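Long-range contacts in hypothetical protein TT1465 (Thermus thermophilus, PDB 1WEK), which is of unknown function but belongs to the SLOG superfamily, with a Rossmann-like fold built round a parallel sheet flanked by helices: residues A[92-97]-A[112-117]; A[23-28]-A[120-125]; A[137-142]-A[171-176]. All blocks are in the same frame, centred on the assembly; numbering follows the deposited sequence.

Interaction 1: A[92-97]-A[112-117]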
# COMPACT_ATOMS: atom_id res chain seq x y z
N GLY A 92 -22.11 -24.92 22.07
CA GLY A 92 -21.24 -23.92 22.65
C GLY A 92 -19.85 -23.79 22.05
O GLY A 92 -18.94 -23.29 22.70
N GLY A 93 -19.68 -24.24 20.81
CA GLY A 93 -18.37 -24.13 20.21
C GLY A 93 -18.23 -22.93 19.29
O GLY A 93 -19.21 -22.24 18.99
N VAL A 94 -17.00 -22.65 18.87
CA VAL A 94 -16.74 -21.56 17.96
C VAL A 94 -17.32 -21.93 16.58
O VAL A 94 -16.97 -22.97 16.02
CB VAL A 94 -15.23 -21.34 17.79
CG1 VAL A 94 -14.96 -20.38 16.63
CG2 VAL A 94 -14.63 -20.81 19.09
N SER A 95 -18.21 -21.09 16.05
CA SER A 95 -18.79 -21.35 14.74
C SER A 95 -18.49 -20.18 13.81
O SER A 95 -18.98 -19.08 14.03
CB SER A 95 -20.30 -21.56 14.85
OG SER A 95 -20.85 -21.92 13.60
N VAL A 96 -17.70 -20.42 12.76
CA VAL A 96 -17.35 -19.37 11.81
C VAL A 96 -18.01 -19.51 10.44
O VAL A 96 -18.17 -20.61 9.89
CB VAL A 96 -15.81 -19.31 11.60
CG1 VAL A 96 -15.46 -18.18 10.63
CG2 VAL A 96 -15.10 -19.08 12.95
N GLY A 97 -18.41 -18.37 9.89
CA GLY A 97 -19.03 -18.38 8.58
C GLY A 97 -18.26 -17.43 7.68
O GLY A 97 -18.00 -16.29 8.06
N GLN A 112 -23.54 -18.33 13.70
CA GLN A 112 -22.13 -18.04 13.56
C GLN A 112 -21.58 -17.24 14.74
O GLN A 112 -22.07 -16.16 15.04
CB GLN A 112 -21.91 -17.27 12.25
CG GLN A 112 -22.44 -18.00 11.01
CD GLN A 112 -22.38 -17.14 9.75
OE1 GLN A 112 -23.26 -17.20 8.88
NE2 GLN A 112 -21.33 -16.32 9.65
N THR A 113 -20.57 -17.78 15.41
CA THR A 113 -19.92 -17.09 16.52
C THR A 113 -19.04 -15.97 15.96
O THR A 113 -18.72 -15.01 16.67
CB THR A 113 -19.05 -18.07 17.34
OG1 THR A 113 -19.90 -18.85 18.20
CG2 THR A 113 -18.04 -17.34 18.19
N HIS A 114 -18.67 -16.11 14.70
CA HIS A 114 -17.84 -15.13 14.00
C HIS A 114 -18.26 -15.14 12.54
O HIS A 114 -18.12 -16.16 11.87
CB HIS A 114 -16.36 -15.51 14.10
CG HIS A 114 -15.81 -15.46 15.49
ND1 HIS A 114 -15.43 -14.28 16.10
CD2 HIS A 114 -15.55 -16.44 16.39
CE1 HIS A 114 -14.98 -14.54 17.31
NE2 HIS A 114 -15.04 -15.84 17.51
N ALA A 115 -18.77 -14.02 12.06
CA ALA A 115 -19.22 -13.91 10.68
C ALA A 115 -18.44 -12.90 9.86
O ALA A 115 -18.25 -11.75 10.26
CB ALA A 115 -20.70 -13.56 10.66
N LEU A 116 -17.96 -13.34 8.71
CA LEU A 116 -17.23 -12.46 7.81
C LEU A 116 -17.95 -12.47 6.47
O LEU A 116 -18.44 -13.51 6.02
CB LEU A 116 -15.80 -12.98 7.65
CG LEU A 116 -14.85 -12.79 8.84
CD1 LEU A 116 -13.59 -13.62 8.67
CD2 LEU A 116 -14.50 -11.30 8.95
N SER A 117 -18.07 -11.30 5.84
CA SER A 117 -18.72 -11.23 4.54
C SER A 117 -17.68 -10.81 3.53
O SER A 117 -17.03 -9.78 3.67
CB SER A 117 -19.93 -10.28 4.54
OG SER A 117 -19.67 -9.11 5.27
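Ser95, Val96 and Gly97 run beside Thr113, His114 and Ala115 as parallel neighbours, the short strand axes 4.9 Å apart and only 7° from alignment. Three backbone bonds join the strands: His114 N donates to Ser95 O, Gly97 N to His114 O at 3.0 Å, and Leu116 N to Gly97 O at 3.0 Å. Between the rungs, Val96 CA sits 3.3 Å from His114 O in a CA-H...O contact. Strand 114-118 is the outermost strand within the chain on this side of a Rossmann-like parallel sheet, with 95-100 next inward. One face of the pair carries Val96 and His114. CG2 of Val96 approaches CB of His114 at 4.0 Å, and with CG beside the backbone N (chi1 -66°) the imidazole presents the edge at CD2 to Val94 CG1, 4.0 Å away. Beta-branched valine suits this extended backbone, and Val96 also packs on Leu32 of helix 17-34, as Leu116 does on Thr31 of the same helix. On the other face Gln112 reaches across extended, its NE2 3.3 Å from Gly97 CA; glycine leaves the place for this amide, which is hydrogen-bonded to Asn99. Thr113 lays its CB 3.4 Å from Ser95 N, whereas the Ser95 hydroxyl is engaged by Asn85 and the carbonyl of Tyr111.

Interaction 2: A[23-28]-A[120-125]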
# COMPACT_ATOMS: atom_id res chain seq x y z
N ALA A 23 -8.35 -5.52 1.88
CA ALA A 23 -9.08 -5.29 3.12
C ALA A 23 -9.69 -6.60 3.61
O ALA A 23 -9.67 -6.89 4.81
CB ALA A 23 -10.18 -4.25 2.89
N GLU A 24 -10.21 -7.40 2.69
CA GLU A 24 -10.82 -8.68 3.05
C GLU A 24 -9.79 -9.69 3.53
O GLU A 24 -10.05 -10.43 4.48
CB GLU A 24 -11.64 -9.23 1.87
CG GLU A 24 -12.88 -8.39 1.55
CD GLU A 24 -13.70 -8.94 0.39
OE1 GLU A 24 -14.78 -8.38 0.09
OE2 GLU A 24 -13.27 -9.94 -0.23
N PHE A 25 -8.62 -9.73 2.89
CA PHE A 25 -7.55 -10.63 3.29
C PHE A 25 -7.07 -10.23 4.69
O PHE A 25 -6.99 -11.05 5.60
CB PHE A 25 -6.36 -10.52 2.33
CG PHE A 25 -6.42 -11.47 1.17
CD1 PHE A 25 -6.13 -11.03 -0.12
CD2 PHE A 25 -6.74 -12.82 1.37
CE1 PHE A 25 -6.17 -11.92 -1.21
CE2 PHE A 25 -6.79 -13.71 0.29
CZ PHE A 25 -6.50 -13.27 -0.99
N VAL A 26 -6.74 -8.95 4.84
CA VAL A 26 -6.25 -8.44 6.11
C VAL A 26 -7.25 -8.65 7.24
O VAL A 26 -6.87 -9.06 8.34
CB VAL A 26 -5.90 -6.93 6.01
CG1 VAL A 26 -5.49 -6.40 7.38
CG2 VAL A 26 -4.75 -6.74 5.04
N GLU A 27 -8.52 -8.37 6.98
CA GLU A 27 -9.55 -8.55 7.99
C GLU A 27 -9.67 -10.03 8.29
O GLU A 27 -9.77 -10.44 9.45
CB GLU A 27 -10.89 -8.01 7.50
CG GLU A 27 -11.95 -8.00 8.58
CD GLU A 27 -13.33 -7.66 8.06
OE1 GLU A 27 -14.31 -7.78 8.83
OE2 GLU A 27 -13.44 -7.28 6.87
N GLY A 28 -9.66 -10.84 7.24
CA GLY A 28 -9.76 -12.28 7.41
C GLY A 28 -8.62 -12.82 8.26
O GLY A 28 -8.84 -13.64 9.16
N TYR A 120 -15.41 -11.80 -2.70
CA TYR A 120 -14.65 -12.70 -3.56
C TYR A 120 -14.45 -14.14 -3.15
O TYR A 120 -13.95 -14.43 -2.06
CB TYR A 120 -13.29 -12.07 -3.81
CG TYR A 120 -13.41 -10.73 -4.49
CD1 TYR A 120 -13.21 -9.54 -3.78
CD2 TYR A 120 -13.72 -10.66 -5.85
CE1 TYR A 120 -13.32 -8.30 -4.42
CE2 TYR A 120 -13.83 -9.43 -6.49
CZ TYR A 120 -13.63 -8.26 -5.78
OH TYR A 120 -13.66 -7.06 -6.45
N PHE A 121 -14.82 -15.06 -4.05
CA PHE A 121 -14.66 -16.48 -3.78
C PHE A 121 -13.20 -16.81 -3.44
O PHE A 121 -12.94 -17.53 -2.47
CB PHE A 121 -15.10 -17.33 -4.99
CG PHE A 121 -16.57 -17.65 -5.01
CD1 PHE A 121 -17.42 -17.03 -5.92
CD2 PHE A 121 -17.11 -18.57 -4.13
CE1 PHE A 121 -18.78 -17.32 -5.94
CE2 PHE A 121 -18.47 -18.87 -4.14
CZ PHE A 121 -19.31 -18.24 -5.05
N PHE A 122 -12.25 -16.29 -4.22
CA PHE A 122 -10.86 -16.60 -3.95
C PHE A 122 -10.39 -16.19 -2.54
O PHE A 122 -9.69 -16.95 -1.88
CB PHE A 122 -9.93 -16.03 -5.05
CG PHE A 122 -9.83 -14.52 -5.09
CD1 PHE A 122 -8.96 -13.84 -4.25
CD2 PHE A 122 -10.56 -13.79 -6.03
CE1 PHE A 122 -8.80 -12.45 -4.35
CE2 PHE A 122 -10.41 -12.41 -6.13
CZ PHE A 122 -9.53 -11.74 -5.29
N VAL A 123 -10.79 -15.02 -2.05
CA VAL A 123 -10.39 -14.64 -0.68
C VAL A 123 -10.96 -15.67 0.30
O VAL A 123 -10.26 -16.18 1.17
CB VAL A 123 -10.92 -13.25 -0.29
CG1 VAL A 123 -10.56 -12.96 1.18
CG2 VAL A 123 -10.32 -12.18 -1.20
N ARG A 124 -12.24 -15.99 0.14
CA ARG A 124 -12.91 -16.96 1.00
C ARG A 124 -12.21 -18.33 0.98
O ARG A 124 -12.04 -18.96 2.03
CB ARG A 124 -14.36 -17.07 0.55
CG ARG A 124 -15.11 -18.23 1.12
CD ARG A 124 -16.59 -18.03 0.94
NE ARG A 124 -17.21 -19.12 0.22
CZ ARG A 124 -18.47 -19.49 0.38
NH1 ARG A 124 -19.24 -18.85 1.25
NH2 ARG A 124 -18.97 -20.47 -0.35
N LYS A 125 -11.79 -18.77 -0.21
CA LYS A 125 -11.11 -20.06 -0.37
C LYS A 125 -9.77 -20.07 0.36
O LYS A 125 -9.35 -21.11 0.86
CB LYS A 125 -10.82 -20.37 -1.84
CG LYS A 125 -12.03 -20.46 -2.76
CD LYS A 125 -12.47 -21.90 -2.96
CE LYS A 125 -13.18 -22.07 -4.30
NZ LYS A 125 -12.29 -21.62 -5.42
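Val123 fits between Glu24 and Phe25, and both of its methyls work. With CG1 anti to the backbone N (chi1 176°), that methyl lies 3.8 Å from Phe25 CD2 and 3.9 Å from Glu24 CB. CG2 sits over one face of the Phe25 ring, 4.1 Å from its centroid, a CH-pi contact; Leu18 of the second subunit also packs on Phe25. A compact branched residue thus fills the gap between short helical segments, 23-28 and 121-125, whose axes come within 10.0 Å. Phe122 takes the less usual chi1 of 68°, with CG between the backbone N and the carbonyl carbon, which brings the edge of its ring to Phe25: Phe122 CD1 is 4.1 Å from Phe25 CZ, and the two side chains cross at about a right angle. Glu24 stretches out, its OE2 meeting the edge of the Tyr120 ring 3.6 Å from Tyr120 CD1, while OE1 accepts the backbone N-H of Arg119. The carboxylate lies near the start of helix 121-130, where the helix dipole would probably favour its negative charge. The axes of the two segments lie 20° apart, and between helix 17-34 and helix 121-130 Leu118 of strand 114-118 touches both Glu24 and Val123.

Interaction 3: A[137-142]-A[171-176]. With PO4 (phosphate ion), chain G.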
# COMPACT_ATOMS: atom_id res chain seq x y z
N PHE A 137 -16.08 -32.92 3.63
CA PHE A 137 -17.02 -32.63 2.55
C PHE A 137 -18.29 -33.48 2.63
O PHE A 137 -18.25 -34.70 2.49
CB PHE A 137 -16.31 -32.81 1.21
CG PHE A 137 -15.16 -31.85 1.02
CD1 PHE A 137 -13.90 -32.13 1.55
CD2 PHE A 137 -15.36 -30.61 0.42
CE1 PHE A 137 -12.87 -31.19 1.49
CE2 PHE A 137 -14.33 -29.66 0.36
CZ PHE A 137 -13.08 -29.95 0.91
N LEU A 138 -19.42 -32.82 2.89
CA LEU A 138 -20.70 -33.52 2.97
C LEU A 138 -21.40 -33.40 1.62
O LEU A 138 -20.98 -32.61 0.78
CB LEU A 138 -21.57 -32.90 4.08
CG LEU A 138 -21.11 -33.16 5.52
CD1 LEU A 138 -21.20 -31.88 6.36
CD2 LEU A 138 -21.96 -34.26 6.13
N PRO A 139 -22.43 -34.23 1.35
CA PRO A 139 -23.08 -34.08 0.05
C PRO A 139 -23.34 -32.60 -0.22
O PRO A 139 -23.77 -31.85 0.68
CB PRO A 139 -24.37 -34.87 0.22
CG PRO A 139 -23.90 -36.05 1.05
CD PRO A 139 -22.95 -35.41 2.07
N GLY A 140 -23.03 -32.19 -1.45
CA GLY A 140 -23.21 -30.81 -1.88
C GLY A 140 -23.27 -30.78 -3.41
O GLY A 140 -23.40 -31.83 -4.06
N GLY A 141 -23.17 -29.58 -3.98
CA GLY A 141 -23.23 -29.42 -5.42
C GLY A 141 -21.98 -28.77 -5.99
O GLY A 141 -20.88 -29.15 -5.63
N PHE A 142 -22.14 -27.78 -6.87
CA PHE A 142 -20.98 -27.13 -7.50
C PHE A 142 -20.04 -26.46 -6.52
O PHE A 142 -18.82 -26.54 -6.67
CB PHE A 142 -21.44 -26.10 -8.55
CG PHE A 142 -21.86 -26.71 -9.86
CD1 PHE A 142 -22.41 -25.92 -10.87
CD2 PHE A 142 -21.74 -28.09 -10.08
CE1 PHE A 142 -22.85 -26.49 -12.07
CE2 PHE A 142 -22.18 -28.66 -11.28
CZ PHE A 142 -22.74 -27.86 -12.27
N GLY A 171 -22.06 -43.52 -0.77
CA GLY A 171 -22.90 -43.66 -1.94
C GLY A 171 -23.08 -42.37 -2.72
O GLY A 171 -23.32 -42.39 -3.93
N TYR A 172 -22.96 -41.24 -2.04
CA TYR A 172 -23.13 -39.96 -2.69
C TYR A 172 -21.93 -39.59 -3.56
O TYR A 172 -22.09 -39.10 -4.68
CB TYR A 172 -23.35 -38.87 -1.65
CG TYR A 172 -23.84 -37.56 -2.23
CD1 TYR A 172 -25.19 -37.29 -2.35
CD2 TYR A 172 -22.93 -36.60 -2.68
CE1 TYR A 172 -25.64 -36.09 -2.88
CE2 TYR A 172 -23.36 -35.40 -3.22
CZ TYR A 172 -24.72 -35.14 -3.32
OH TYR A 172 -25.15 -33.93 -3.81
N TRP A 173 -20.73 -39.85 -3.06
CA TRP A 173 -19.50 -39.53 -3.78
C TRP A 173 -19.02 -40.60 -4.76
O TRP A 173 -18.12 -40.35 -5.57
CB TRP A 173 -18.39 -39.28 -2.76
CG TRP A 173 -18.68 -38.14 -1.89
CD1 TRP A 173 -19.26 -38.17 -0.65
CD2 TRP A 173 -18.48 -36.76 -2.20
NE1 TRP A 173 -19.42 -36.89 -0.17
CE2 TRP A 173 -18.95 -36.01 -1.11
CE3 TRP A 173 -17.94 -36.08 -3.31
CZ2 TRP A 173 -18.90 -34.61 -1.08
CZ3 TRP A 173 -17.89 -34.70 -3.29
CH2 TRP A 173 -18.37 -33.98 -2.18
N GLU A 174 -19.64 -41.77 -4.68
CA GLU A 174 -19.28 -42.91 -5.51
C GLU A 174 -18.96 -42.56 -6.95
O GLU A 174 -17.90 -42.91 -7.44
CB GLU A 174 -20.40 -43.96 -5.47
CG GLU A 174 -19.97 -45.33 -5.96
CD GLU A 174 -18.67 -45.80 -5.30
OE1 GLU A 174 -18.47 -45.49 -4.10
OE2 GLU A 174 -17.87 -46.48 -5.97
N GLY A 175 -19.88 -41.88 -7.62
CA GLY A 175 -19.62 -41.50 -9.00
C GLY A 175 -18.34 -40.70 -9.18
O GLY A 175 -17.53 -41.01 -10.05
N LEU A 176 -18.13 -39.67 -8.36
CA LEU A 176 -16.91 -38.87 -8.49
C LEU A 176 -15.64 -39.70 -8.24
O LEU A 176 -14.68 -39.63 -9.02
CB LEU A 176 -16.94 -37.70 -7.51
CG LEU A 176 -16.18 -36.41 -7.84
CD1 LEU A 176 -15.34 -36.03 -6.65
CD2 LEU A 176 -15.33 -36.56 -9.08
P PO4 G . -23.18 -25.98 -3.11
O1 PO4 G . -22.45 -27.27 -2.93
O2 PO4 G . -24.56 -26.10 -2.57
O3 PO4 G . -23.24 -25.66 -4.56
O4 PO4 G . -22.46 -24.90 -2.38
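The glycine-rich loop between strand 132-137 and helix 142-156 packs here against Tyr172 and Trp173, near the start of helix 170-185. Pro139 lies on the Tyr172 ring: CB stands 3.3 Å from the centroid, 3° off the normal, a CH-pi contact over the middle of the face. CG anti to the backbone N (chi1 -167°) carries the ring to Pro139 and its hydroxyl to Gly140 O, to which Tyr172 OH donates at 2.7 Å, tilted 34° from that carbonyl's plane. The same peptide group gives its N-H, on Gly141, to phosphate O1 at 2.6 Å, so the two bonds may polarise it cooperatively. Glycine suits position 140, where O1 of the ion comes close. The edge of the Trp173 ring meets Leu138 O at CZ2, 3.4 Å away, and Phe137 CB is 3.9 Å from Trp173 CZ2; the indole N-H is bonded to Leu168 O. Phe182 of the second subunit meets the Tyr172 ring edge-to-face. The phosphate, probably from the crystallisation liquor, is also hydrogen-bonded to Gly143 N, Thr144 OG1 and Ala46 N. Its seat at the N-terminus of helix 142-156 is typical of anion sites in Rossmann-like folds, and the Pro-Gly-Gly-Phe-Gly-Thr sequence matches this family's PGGxGT motif.

How the interactions relate
Interactions 2 and 3 are buried, while interaction 1 is partly buried at the border of the sheet. Interaction 1 is nested within the loop closed by interaction 2, and the two touch where Leu116 of the edge strand packs on Glu27 and Gly28; strand 114-118 leads into helix 121-130. Interaction 3 lies on the opposite side of the chain's centre, about 25 Å from interaction 1 and 26 Å from interaction 2, centre to centre. The chemistry follows the place: backbone hydrogen bonds within the sheet; mainly apolar and aromatic packing, with one carboxylate, between helices; aromatic packing and a phenol hydrogen bond against a phosphate-binding loop. The second subunit touches interactions 2 and 3; no other chain meets interaction 1.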